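Local coordinates for ssDNA binding protein (Aeropyrum pernix, PDB 4PSN) that binds single-stranded DNA, probably by trapping the strand in a system of tunnels formed between its subunits, at residues Ser146-Leu151 / Val166-Pro171. Numbering follows the deposited sequence. Where two conformers were deposited one is given.
Sequences SDVGAL and VVEPTP
V148 reaches across to the chain leaving V166, and its backbone and side chain both take part. Its carbonyl O accepts a hydrogen bond from N of V167, 2.9 Å away. The same O meets CA of V166 at 3.3 Å in a CA-H...O contact. Beside this bond the packing is close: the two branched residues V148 and V166 run alongside each other and fill a buried place with methyls, CG2 of V148 lying 4.1 Å from CG1 of V166. With chi1 at -65°, CG1 of V148 stands anti to its own carbonyl carbon and meets CB of E168 at 3.7 Å. An alanine here would probably leave V166 CG1 without its neighbour CG2 and open a gap beside CB of E168, where CG1 had lain. I141 of strand 137-143 is opposed by two residues, V148 and G149, a classic beta bulge in the antiparallel sheet of the C-terminal domain, just where strand 159-166 ends and its chain turns off to strand 172-180. Glycine suits its place because G149 and V166 form a non-hydrogen-bonded antiparallel pair, CA to CA 4.1 Å, and a CB on G149 would run into V166 CG1. V167, partly exposed, sets CG2 3.4 Å from V148 O and packs on V210 of helix 206-218. On the more open side a charged E168 fits, only partly buried; its side chain lies across that of V148, roughly perpendicular, OE1 touching the methyl CG1 of V148 at 3.4 Å, and also packs on F55 of the second subunit.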
loop_
_atom_site.group_PDB
_atom_site.type_symbol
_atom_site.label_atom_id
_atom_site.label_comp_id
_atom_site.label_asym_id
_atom_site.label_seq_id
_atom_site.Cartn_x
_atom_site.Cartn_y
_atom_site.Cartn_z
ATOM N N SER C 146 23.771 18.205 -14.533
ATOM C CA SER C 146 22.722 18.677 -13.639
ATOM C C SER C 146 23.168 18.554 -12.163
ATOM O O SER C 146 23.905 17.634 -11.823
ATOM C CB SER C 146 21.464 17.832 -13.913
ATOM O OG SER C 146 20.303 18.451 -13.426
ATOM N N ASP C 147 22.722 19.467 -11.299
ATOM C CA ASP C 147 23.044 19.417 -9.869
ATOM C C ASP C 147 22.387 18.204 -9.202
ATOM O O ASP C 147 21.168 18.049 -9.259
ATOM C CB ASP C 147 22.585 20.701 -9.164
ATOM C CG ASP C 147 23.274 21.950 -9.705
ATOM O OD1 ASP C 147 24.324 21.811 -10.358
ATOM O OD2 ASP C 147 22.773 23.073 -9.474
ATOM N N VAL C 148 23.172 17.322 -8.589
ATOM C CA VAL C 148 22.553 16.141 -7.961
ATOM C C VAL C 148 23.010 15.992 -6.502
ATOM O O VAL C 148 22.552 15.099 -5.786
ATOM C CB VAL C 148 22.873 14.831 -8.737
ATOM C CG1 VAL C 148 22.242 14.840 -10.152
ATOM C CG2 VAL C 148 24.402 14.612 -8.793
ATOM N N GLY C 149 23.892 16.867 -6.045
ATOM C CA GLY C 149 24.428 16.673 -4.703
ATOM C C GLY C 149 25.431 17.700 -4.235
ATOM O O GLY C 149 25.594 18.754 -4.836
ATOM N N ALA C 150 26.116 17.383 -3.141
ATOM C CA ALA C 150 27.086 18.294 -2.562
ATOM C C ALA C 150 28.118 17.526 -1.766
ATOM O O ALA C 150 27.854 16.426 -1.281
ATOM C CB ALA C 150 26.401 19.330 -1.654
ATOM N N LEU C 151 29.276 18.146 -1.602
ATOM C CA LEU C 151 30.381 17.515 -0.932
ATOM C C LEU C 151 30.953 18.586 -0.043
ATOM O O LEU C 151 30.969 19.741 -0.427
ATOM C CB LEU C 151 31.404 17.149 -1.995
ATOM C CG LEU C 151 32.632 16.398 -1.554
ATOM C CD1 LEU C 151 32.459 14.960 -1.964
ATOM C CD2 LEU C 151 33.835 17.001 -2.224
ATOM N N VAL C 166 24.765 12.313 -2.985
ATOM C CA VAL C 166 24.082 12.613 -4.252
ATOM C C VAL C 166 22.743 11.885 -4.266
ATOM O O VAL C 166 22.554 10.877 -3.573
ATOM C CB VAL C 166 24.916 12.184 -5.493
ATOM C CG1 VAL C 166 26.269 12.939 -5.548
ATOM C CG2 VAL C 166 25.153 10.697 -5.480
ATOM N N VAL C 167 21.802 12.390 -5.048
ATOM C CA VAL C 167 20.489 11.766 -5.140
ATOM C C VAL C 167 20.314 11.019 -6.464
ATOM O O VAL C 167 19.437 10.166 -6.587
ATOM C CB VAL C 167 19.359 12.800 -4.990
ATOM C CG1 VAL C 167 19.475 13.506 -3.658
ATOM C CG2 VAL C 167 19.394 13.799 -6.150
ATOM N N GLU C 168 21.151 11.342 -7.446
ATOM C CA GLU C 168 21.101 10.680 -8.754
ATOM C C GLU C 168 22.526 10.356 -9.144
ATOM O O GLU C 168 23.435 11.086 -8.763
ATOM C CB GLU C 168 20.514 11.613 -9.822
ATOM C CG GLU C 168 19.028 11.930 -9.645
ATOM C CD GLU C 168 18.566 13.062 -10.565
ATOM O OE1 GLU C 168 19.357 13.497 -11.441
ATOM O OE2 GLU C 168 17.415 13.520 -10.412
ATOM N N PRO C 169 22.736 9.292 -9.941
ATOM C CA PRO C 169 21.708 8.451 -10.552
ATOM C C PRO C 169 21.131 7.421 -9.581
ATOM O O PRO C 169 20.244 6.680 -9.961
ATOM C CB PRO C 169 22.457 7.744 -11.691
ATOM C CG PRO C 169 23.901 7.686 -11.206
ATOM C CD PRO C 169 24.090 8.968 -10.438
ATOM N N THR C 170 21.646 7.381 -8.360
ATOM C CA THR C 170 21.082 6.564 -7.299
ATOM C C THR C 170 21.505 7.243 -5.994
ATOM O O THR C 170 22.553 7.876 -5.950
ATOM C CB THR C 170 21.589 5.106 -7.372
ATOM O OG1 THR C 170 20.799 4.277 -6.513
ATOM C CG2 THR C 170 23.076 5.009 -6.986
ATOM N N PRO C 171 20.663 7.181 -4.955
ATOM C CA PRO C 171 21.019 7.937 -3.746
ATOM C C PRO C 171 22.216 7.331 -2.997
ATOM O O PRO C 171 22.189 6.153 -2.611
ATOM C CB PRO C 171 19.739 7.876 -2.898
ATOM C CG PRO C 171 18.624 7.583 -3.899
ATOM C CD PRO C 171 19.292 6.641 -4.891
#